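Local structure of putative translational inhibitor protein (Yersinia pestis, 5V4D) at residues 55-60 with 120-125; 77-82 with 106-111; 33-38 with 114-119. The protein is of unproven function but belongs to the Rid (YjgF-like) family, and so probably hydrolyses reactive enamine or imine intermediates as a trimer. All coordinates share one frame; numbering follows the deposited sequence. Where two conformers were deposited one is given.

Contact 1: residues 55-60 with 120-125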
loop_
_atom_site.group_PDB
_atom_site.type_symbol
_atom_site.label_atom_id
_atom_site.label_comp_id
_atom_site.label_asym_id
_atom_site.label_seq_id
_atom_site.Cartn_x
_atom_site.Cartn_y
_atom_site.Cartn_z
ATOM N N GLN A 55 -13.077 14.196 8.991
ATOM C CA GLN A 55 -13.381 13.073 9.885
ATOM C C GLN A 55 -12.254 12.040 9.857
ATOM O O GLN A 55 -11.847 11.536 10.908
ATOM C CB GLN A 55 -14.733 12.445 9.514
ATOM C CG GLN A 55 -15.110 11.387 10.507
ATOM C CD GLN A 55 -15.468 12.001 11.844
ATOM O OE1 GLN A 55 -16.338 12.871 11.900
ATOM N NE2 GLN A 55 -14.738 11.652 12.890
ATOM N N VAL A 56 -11.724 11.734 8.657
ATOM C CA VAL A 56 -10.684 10.724 8.542
ATOM C C VAL A 56 -9.446 11.161 9.301
ATOM O O VAL A 56 -8.822 10.365 10.013
ATOM C CB VAL A 56 -10.377 10.475 7.063
ATOM C CG1 VAL A 56 -9.023 9.769 6.868
ATOM C CG2 VAL A 56 -11.539 9.704 6.424
ATOM N N LEU A 57 -9.068 12.431 9.156
ATOM C CA LEU A 57 -7.848 12.904 9.817
ATOM C C LEU A 57 -8.028 12.923 11.326
ATOM O O LEU A 57 -7.077 12.656 12.065
ATOM C CB LEU A 57 -7.465 14.290 9.272
ATOM C CG LEU A 57 -7.105 14.186 7.801
ATOM C CD1 LEU A 57 -6.995 15.615 7.267
ATOM C CD2 LEU A 57 -5.822 13.415 7.588
ATOM N N LYS A 58 -9.228 13.272 11.818
ATOM C CA LYS A 58 -9.471 13.205 13.265
ATOM C C LYS A 58 -9.411 11.772 13.772
ATOM O O LYS A 58 -8.920 11.523 14.892
ATOM C CB LYS A 58 -10.836 13.831 13.618
ATOM C CG LYS A 58 -10.879 15.372 13.523
ATOM C CD LYS A 58 -9.938 16.049 14.527
ATOM C CE LYS A 58 -10.299 15.746 15.981
ATOM N NZ LYS A 58 -9.410 16.465 17.007
ATOM N N ASN A 59 -9.922 10.818 12.981
ATOM C CA ASN A 59 -9.862 9.412 13.381
ATOM C C ASN A 59 -8.420 8.928 13.445
ATOM O O ASN A 59 -8.029 8.238 14.395
ATOM C CB ASN A 59 -10.674 8.541 12.397
ATOM C CG ASN A 59 -12.165 8.812 12.475
ATOM O OD1 ASN A 59 -12.625 9.458 13.406
ATOM N ND2 ASN A 59 -12.926 8.295 11.509
ATOM N N ILE A 60 -7.613 9.301 12.457
ATOM C CA ILE A 60 -6.183 8.988 12.497
ATOM C C ILE A 60 -5.533 9.592 13.732
ATOM O O ILE A 60 -4.777 8.924 14.427
ATOM C CB ILE A 60 -5.481 9.486 11.220
ATOM C CG1 ILE A 60 -5.906 8.637 10.012
ATOM C CG2 ILE A 60 -3.926 9.521 11.412
ATOM C CD1 ILE A 60 -5.540 9.296 8.625
ATOM N N VAL A 120 -13.284 8.751 0.615
ATOM C CA VAL A 120 -11.852 8.813 0.848
ATOM C C VAL A 120 -11.540 7.866 1.995
ATOM O O VAL A 120 -12.330 7.733 2.935
ATOM C CB VAL A 120 -11.393 10.270 1.123
ATOM C CG1 VAL A 120 -12.147 10.936 2.322
ATOM C CG2 VAL A 120 -9.866 10.346 1.323
ATOM N N GLU A 121 -10.352 7.244 1.931
ATOM C CA GLU A 121 -9.795 6.401 2.988
ATOM C C GLU A 121 -8.316 6.702 3.072
ATOM O O GLU A 121 -7.656 6.755 2.031
ATOM C CB GLU A 121 -10.027 4.905 2.694
ATOM C CG GLU A 121 -9.530 4.005 3.828
ATOM C CD GLU A 121 -9.735 2.528 3.544
ATOM O OE1 GLU A 121 -8.922 1.675 3.970
ATOM O OE2 GLU A 121 -10.671 2.213 2.779
ATOM N N ILE A 122 -7.790 6.957 4.272
ATOM C CA ILE A 122 -6.364 7.287 4.371
ATOM C C ILE A 122 -5.706 6.306 5.323
ATOM O O ILE A 122 -6.156 6.131 6.466
ATOM C CB ILE A 122 -6.137 8.734 4.829
ATOM C CG1 ILE A 122 -6.741 9.665 3.773
ATOM C CG2 ILE A 122 -4.625 9.039 4.956
ATOM C CD1 ILE A 122 -6.556 11.153 4.146
ATOM N N GLU A 123 -4.612 5.696 4.853
ATOM C CA GLU A 123 -3.811 4.742 5.604
ATOM C C GLU A 123 -2.472 5.380 5.935
ATOM O O GLU A 123 -1.880 6.047 5.080
ATOM C CB GLU A 123 -3.623 3.504 4.724
ATOM C CG GLU A 123 -2.721 2.458 5.213
ATOM C CD GLU A 123 -2.591 1.399 4.099
ATOM O OE1 GLU A 123 -3.496 0.595 3.998
ATOM O OE2 GLU A 123 -1.649 1.457 3.279
ATOM N N VAL A 124 -1.990 5.200 7.173
ATOM C CA VAL A 124 -0.726 5.786 7.592
ATOM C C VAL A 124 0.154 4.772 8.304
ATOM O O VAL A 124 -0.318 3.776 8.878
ATOM C CB VAL A 124 -0.916 7.018 8.517
ATOM C CG1 VAL A 124 -2.015 7.931 8.000
ATOM C CG2 VAL A 124 -1.228 6.608 9.971
ATOM N N ILE A 125 1.463 4.998 8.220
ATOM C CA ILE A 125 2.410 4.365 9.127
ATOM C C ILE A 125 3.181 5.468 9.823
ATOM O O ILE A 125 3.430 6.539 9.260
ATOM C CB ILE A 125 3.386 3.373 8.468
ATOM C CG1 ILE A 125 4.199 4.059 7.374
ATOM C CG2 ILE A 125 2.630 2.129 7.984
ATOM C CD1 ILE A 125 5.483 3.289 7.033
#

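Contact 2: residues 77-82 with 106-111. With ACY (acetic acid), chain G.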
loop_
_atom_site.group_PDB
_atom_site.type_symbol
_atom_site.label_atom_id
_atom_site.label_comp_id
_atom_site.label_asym_id
_atom_site.label_seq_id
_atom_site.Cartn_x
_atom_site.Cartn_y
_atom_site.Cartn_z
ATOM N N THR A 77 1.880 7.810 3.917
ATOM C CA THR A 77 0.439 7.632 3.862
ATOM C C THR A 77 0.051 7.191 2.454
ATOM O O THR A 77 0.808 7.399 1.494
ATOM C CB THR A 77 -0.351 8.914 4.202
ATOM O OG1 THR A 77 -0.201 9.859 3.121
ATOM C CG2 THR A 77 0.156 9.564 5.471
ATOM N N THR A 78 -1.128 6.584 2.333
ATOM C CA THR A 78 -1.764 6.357 1.034
ATOM C C THR A 78 -3.167 6.927 1.102
ATOM O O THR A 78 -3.902 6.670 2.066
ATOM C CB THR A 78 -1.822 4.859 0.685
ATOM O OG1 THR A 78 -0.486 4.359 0.663
ATOM C CG2 THR A 78 -2.480 4.604 -0.659
ATOM N N ILE A 79 -3.519 7.722 0.110
ATOM C CA ILE A 79 -4.870 8.246 -0.025
ATOM C C ILE A 79 -5.588 7.456 -1.114
ATOM O O ILE A 79 -5.183 7.496 -2.285
ATOM C CB ILE A 79 -4.831 9.743 -0.366
ATOM C CG1 ILE A 79 -4.141 10.513 0.762
ATOM C CG2 ILE A 79 -6.280 10.294 -0.604
ATOM C CD1 ILE A 79 -3.989 12.031 0.445
ATOM N N PHE A 80 -6.695 6.820 -0.730
ATOM C CA PHE A 80 -7.605 6.134 -1.663
ATOM C C PHE A 80 -8.816 7.036 -1.805
ATOM O O PHE A 80 -9.485 7.349 -0.810
ATOM C CB PHE A 80 -8.013 4.754 -1.132
ATOM C CG PHE A 80 -6.851 3.820 -0.827
ATOM C CD1 PHE A 80 -6.161 3.163 -1.829
ATOM C CD2 PHE A 80 -6.526 3.552 0.475
ATOM C CE1 PHE A 80 -5.133 2.239 -1.507
ATOM C CE2 PHE A 80 -5.490 2.639 0.769
ATOM C CZ PHE A 80 -4.829 2.017 -0.198
ATOM N N ILE A 81 -9.070 7.532 -3.020
ATOM C CA ILE A 81 -10.223 8.396 -3.228
ATOM C C ILE A 81 -11.053 7.846 -4.372
ATOM O O ILE A 81 -10.529 7.256 -5.316
ATOM C CB ILE A 81 -9.847 9.872 -3.496
ATOM C CG1 ILE A 81 -8.715 10.013 -4.511
ATOM C CG2 ILE A 81 -9.502 10.563 -2.198
ATOM C CD1 ILE A 81 -8.546 11.450 -4.974
ATOM N N THR A 82 -12.364 8.060 -4.290
ATOM C CA THR A 82 -13.233 7.528 -5.339
ATOM C C THR A 82 -13.302 8.432 -6.570
ATOM O O THR A 82 -13.808 7.994 -7.610
ATOM C CB THR A 82 -14.656 7.266 -4.826
ATOM O OG1 THR A 82 -15.273 8.482 -4.344
ATOM C CG2 THR A 82 -14.676 6.179 -3.740
ATOM N N ARG A 106 3.957 9.848 0.293
ATOM C CA ARG A 106 2.522 9.679 0.015
ATOM C C ARG A 106 2.321 9.056 -1.350
ATOM O O ARG A 106 3.140 9.233 -2.244
ATOM C CB ARG A 106 1.800 11.024 0.047
ATOM C CG ARG A 106 0.296 10.833 0.175
ATOM C CD ARG A 106 -0.314 12.196 0.424
ATOM N NE ARG A 106 -0.302 12.937 -0.837
ATOM C CZ ARG A 106 -0.906 14.098 -1.025
ATOM N NH1 ARG A 106 -1.560 14.682 -0.013
ATOM N NH2 ARG A 106 -0.837 14.664 -2.222
ATOM N N SER A 107 1.256 8.269 -1.481
ATOM C CA SER A 107 0.694 7.937 -2.793
ATOM C C SER A 107 -0.796 8.232 -2.771
ATOM O O SER A 107 -1.446 8.035 -1.747
ATOM C CB SER A 107 0.917 6.462 -3.134
ATOM O OG SER A 107 2.336 6.208 -3.216
ATOM N N THR A 108 -1.349 8.591 -3.937
ATOM C CA THR A 108 -2.767 8.895 -4.107
ATOM C C THR A 108 -3.233 8.139 -5.334
ATOM O O THR A 108 -2.607 8.246 -6.396
ATOM C CB THR A 108 -3.017 10.398 -4.329
ATOM O OG1 THR A 108 -2.527 11.128 -3.201
ATOM C CG2 THR A 108 -4.564 10.659 -4.518
ATOM N N VAL A 109 -4.325 7.394 -5.203
ATOM C CA VAL A 109 -4.890 6.664 -6.343
ATOM C C VAL A 109 -6.407 6.759 -6.305
ATOM O O VAL A 109 -7.005 6.881 -5.235
ATOM C CB VAL A 109 -4.468 5.163 -6.359
ATOM C CG1 VAL A 109 -2.925 5.035 -6.513
ATOM C CG2 VAL A 109 -4.941 4.400 -5.129
ATOM N N GLU A 110 -7.041 6.692 -7.483
ATOM C CA GLU A 110 -8.497 6.625 -7.547
ATOM C C GLU A 110 -8.962 5.173 -7.497
ATOM O O GLU A 110 -8.637 4.377 -8.380
ATOM C CB GLU A 110 -9.026 7.298 -8.810
ATOM C CG GLU A 110 -10.568 7.430 -8.766
ATOM C CD GLU A 110 -11.103 7.918 -10.097
ATOM O OE1 GLU A 110 -11.209 9.142 -10.319
ATOM O OE2 GLU A 110 -11.390 7.054 -10.964
ATOM N N VAL A 111 -9.720 4.841 -6.484
ATOM C CA VAL A 111 -10.318 3.514 -6.340
ATOM C C VAL A 111 -11.762 3.556 -6.834
ATOM O O VAL A 111 -12.372 4.626 -7.004
ATOM C CB VAL A 111 -10.271 3.039 -4.882
ATOM C CG1 VAL A 111 -8.807 2.949 -4.422
ATOM C CG2 VAL A 111 -11.038 3.989 -3.969
HETATM C C ACY G . 0.822 11.343 -4.330
HETATM O O ACY G . 0.426 10.754 -5.376
HETATM O OXT ACY G . 0.105 11.677 -3.341
HETATM C CH3 ACY G . 2.299 11.651 -4.231
#

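Contact 3: residues 33-38 with 114-119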
loop_
_atom_site.group_PDB
_atom_site.type_symbol
_atom_site.label_atom_id
_atom_site.label_comp_id
_atom_site.label_asym_id
_atom_site.label_seq_id
_atom_site.Cartn_x
_atom_site.Cartn_y
_atom_site.Cartn_z
ATOM N N GLY A 33 -6.470 1.586 7.386
ATOM C CA GLY A 33 -7.085 2.691 6.678
ATOM C C GLY A 33 -8.309 3.220 7.406
ATOM O O GLY A 33 -9.182 2.438 7.832
ATOM N N GLN A 34 -8.367 4.544 7.588
ATOM C CA GLN A 34 -9.476 5.210 8.252
ATOM C C GLN A 34 -10.455 5.715 7.216
ATOM O O GLN A 34 -10.050 6.370 6.241
ATOM C CB GLN A 34 -9.013 6.389 9.105
ATOM C CG GLN A 34 -8.465 5.920 10.459
ATOM C CD GLN A 34 -9.549 5.240 11.272
ATOM O OE1 GLN A 34 -10.744 5.583 11.186
ATOM N NE2 GLN A 34 -9.158 4.234 12.017
ATOM N N ILE A 35 -11.735 5.428 7.457
ATOM C CA ILE A 35 -12.817 5.982 6.649
ATOM C C ILE A 35 -13.590 6.999 7.491
ATOM O O ILE A 35 -13.384 7.107 8.711
ATOM C CB ILE A 35 -13.735 4.880 6.073
ATOM C CG1 ILE A 35 -14.226 3.941 7.151
ATOM C CG2 ILE A 35 -13.047 4.106 4.943
ATOM C CD1 ILE A 35 -15.504 3.127 6.664
ATOM N N PRO A 36 -14.472 7.793 6.872
ATOM C CA PRO A 36 -15.077 8.955 7.541
ATOM C C PRO A 36 -16.279 8.576 8.399
ATOM O O PRO A 36 -17.358 9.169 8.279
ATOM C CB PRO A 36 -15.515 9.855 6.380
ATOM C CG PRO A 36 -14.998 9.246 5.158
ATOM C CD PRO A 36 -14.669 7.842 5.407
ATOM N N ILE A 37 -16.064 7.622 9.319
ATOM C CA ILE A 37 -17.063 7.235 10.307
ATOM C C ILE A 37 -16.920 8.146 11.517
ATOM O O ILE A 37 -15.802 8.374 12.003
ATOM C CB ILE A 37 -16.897 5.762 10.722
ATOM C CG1 ILE A 37 -17.201 4.826 9.563
ATOM C CG2 ILE A 37 -17.802 5.444 11.972
ATOM C CD1 ILE A 37 -18.603 4.915 9.121
ATOM N N ASN A 38 -18.044 8.680 11.994
ATOM C CA ASN A 38 -18.054 9.387 13.292
ATOM C C ASN A 38 -17.948 8.344 14.399
ATOM O O ASN A 38 -18.884 7.546 14.570
ATOM C CB ASN A 38 -19.349 10.212 13.397
ATOM C CG ASN A 38 -19.549 10.869 14.769
ATOM O OD1 ASN A 38 -18.782 10.617 15.705
ATOM N ND2 ASN A 38 -20.584 11.713 14.886
ATOM N N LEU A 114 -15.204 2.246 -1.789
ATOM C CA LEU A 114 -14.632 2.146 -0.454
ATOM C C LEU A 114 -15.680 1.596 0.499
ATOM O O LEU A 114 -16.892 1.703 0.247
ATOM C CB LEU A 114 -14.146 3.511 0.060
ATOM C CG LEU A 114 -12.906 4.031 -0.676
ATOM C CD1 LEU A 114 -12.655 5.504 -0.311
ATOM C CD2 LEU A 114 -11.654 3.182 -0.387
ATOM N N PRO A 115 -15.251 1.064 1.641
ATOM C CA PRO A 115 -16.221 0.601 2.640
ATOM C C PRO A 115 -17.223 1.695 2.985
ATOM O O PRO A 115 -16.865 2.874 3.102
ATOM C CB PRO A 115 -15.342 0.271 3.851
ATOM C CG PRO A 115 -14.029 -0.143 3.240
ATOM C CD PRO A 115 -13.860 0.842 2.075
ATOM N N LYS A 116 -18.477 1.283 3.150
ATOM C CA LYS A 116 -19.607 2.139 3.540
ATOM C C LYS A 116 -19.899 3.254 2.557
ATOM O O LYS A 116 -20.691 4.170 2.859
ATOM C CB LYS A 116 -19.394 2.724 4.956
ATOM C CG LYS A 116 -19.193 1.647 5.998
ATOM C CD LYS A 116 -19.554 2.151 7.367
ATOM C CE LYS A 116 -20.001 1.028 8.280
ATOM N NZ LYS A 116 -21.482 0.879 8.239
ATOM N N GLY A 117 -19.365 3.177 1.339
ATOM C CA GLY A 117 -19.617 4.201 0.353
ATOM C C GLY A 117 -18.829 5.452 0.595
ATOM O O GLY A 117 -19.190 6.501 0.051
ATOM N N ALA A 118 -17.760 5.359 1.375
ATOM C CA ALA A 118 -16.907 6.527 1.659
ATOM C C ALA A 118 -16.300 7.120 0.383
ATOM O O ALA A 118 -16.060 6.425 -0.616
ATOM C CB ALA A 118 -15.769 6.140 2.596
ATOM N N LEU A 119 -15.999 8.416 0.433
ATOM C CA LEU A 119 -15.311 9.083 -0.685
ATOM C C LEU A 119 -13.793 9.017 -0.583
ATOM O O LEU A 119 -13.072 9.315 -1.572
ATOM C CB LEU A 119 -15.688 10.573 -0.748
ATOM C CG LEU A 119 -17.191 10.850 -0.931
ATOM C CD1 LEU A 119 -17.448 12.368 -0.788
ATOM C CD2 LEU A 119 -17.692 10.347 -2.291
#

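Contact 1: residues 55-60 with 120-125
Ile122 takes up three side chains of the helix at residues 55-60: Val56, Leu57 and Ile60. CG1 of Val56 lies 3.7 Å from CB of Ile122 and also meets CG1 and CD1 of that residue, so one methyl lies along the branch from CB to CD1. Near the outer end, CD2 of Leu57 reaches CD1 of Ile122 at 4.2 Å, a looser touch. The Ile60 side chain crosses that of Ile122 at about a right angle, and its CD1 sits between two strand residues, 3.8 Å from CG2 of Ile122 and 3.8 Å from CG1 of Val124. The first torsion of Val56 explains its double role: with CG1 anti to the backbone N (chi1 162°) CG1 goes to Ile122, while CG2 of Val56 turns to Val120, 4.1 Å from its carbonyl O. No hydrogen bond links the segments, and that oxygen, buried here, has no polar partner in the model. The axes of the two segments pass 8.8 Å apart and run in the same general direction, 26° apart, helix on sheet in the alpha-beta fold. Behind the apolar layer, NE2 of Gln55 donates to OD1 of Asn59, and ND2 of Asn59 bonds to the carbonyl O of Ile37. Helix 87-98 borders the contact through Ile93 and Tyr97 at Leu57 and Tyr94 at Ile122, while strand 74-81 pairs with strand 120-127 alongside.

Contact 2: residues 77-82 with 106-111
A beta-alpha-beta unit, strand 74-81, helix 87-98 and strand 105-110, brings Thr77-Ile81 and Arg106-Glu110 together as parallel neighbours, 13° apart in direction. Five backbone hydrogen bonds join the segments: Thr77 O accepts from Ser107 N, Ile79 gives its N-H to Ser107 O and takes that of Val109 on its O, and Ile81 likewise bonds to Val109 O and receives Val111 N. On the face carrying Thr77, Ile79 and Ile81, the Arg106 side chain bends at chi3 (75°). Its CG lies 3.1 Å from OG1 of Thr77, an oxygen that is hydrogen-bonded to Tyr94 OH, and its NH1 lies 3.6 Å from CD1 of Ile79. A bound acetic acid molecule, probably from the crystallisation liquor, brings OXT to the guanidinium edge, near its plane. OXT takes a hydrogen bond from NE of Arg106 at 2.8 Å and another from OG1 of Thr108 at 2.7 Å, so two side chains grip it; the bonds from NH2 of Arg106 to OXT and from Thr108 N to O are weak. On the opposite face, with Thr78, Phe80 and Val109, CD1 of Phe80 meets CG2 of Val109 and CG1 of Val111, each at 3.7 Å, while CG2 of Thr78 lies 3.5 Å above one ring face, offset toward the rim. Helix 87-98 covers the isoleucine face: Val90 and Tyr94 pack on Ile79, Asn91 bonds NH1 of Arg106, and Tyr94 makes a cation-pi contact with Arg106. Strand 120-127 flanks strand 74-81, and Val109 packs on Phe80 of the third subunit.

Contact 3: residues 33-38 with 114-119
The loops 33-38 and 114-119 meet without regular helix or strand pairing; the nearest CA atoms are those of Ile35 and Ala118, 6.5 Å apart. Pro36 is the centre of an inverse gamma turn (phi -83°, psi 55°), closed by a weak hydrogen bond from Ile37 N to Ile35 O. In the other loop two consecutive beta turns overlap: Gly117 N bonds to Leu114 O across a type II turn, and Ala118 N to Pro115 O across a type I' turn, with positive phi at Lys116 and Gly117. This is loop-to-loop packing in the alpha-beta fold, made largely by side chains and without a hydrogen bond across it. Ile35 carries CG1 between its backbone N and carbonyl carbon (chi1 52°). CD1 at the end of that branch lies 3.8 Å from the backbone O of Pro115, 4.0 Å from CB of Pro115 and 4.0 Å from CG of Lys116, and CG2 rests against CB of Ala118. The Pro36 ring meets the same methyl: CD lies 3.5 Å from CB of Ala118, tighter than usual van der Waals contact. Helix 49-66 backs the first loop, with Gln52 and Val56 touching Pro36; Glu121 of strand 120-127 packs against both Ile35 and Pro115, and Thr108 of the second subunit packs on Pro115. At the exposed margin, the Lys116 chain crosses Ile37 at about a right angle, bringing its CD to a close 3.4 Å from CD1 of Ile37.

Overall arrangement
From the N terminus, the loop 33-38 comes first, then helix residues 55-60, strand residues 77-82 and 106-111, the loop 114-119 and finally strand residues 120-125. Contact 3 closes the loop from 38 to 114 and contact 1 that from 60 to 120; these two cross, because their segments alternate. Contact 2 closes the shortest excursion, the beta-alpha-beta crossover through helix 87-98, and lies within both. Contact 1 ties helix 49-66 to the sheet, contact 2 adds the strand outermost within this chain, and contact 3 joins the loop after strand 28-31 to the one before strand 120-127. Glu121 N to Phe80 O, Gln34 N to Ile122 O and Thr82 N to Leu119 O probably hydrogen-bond between the contacts.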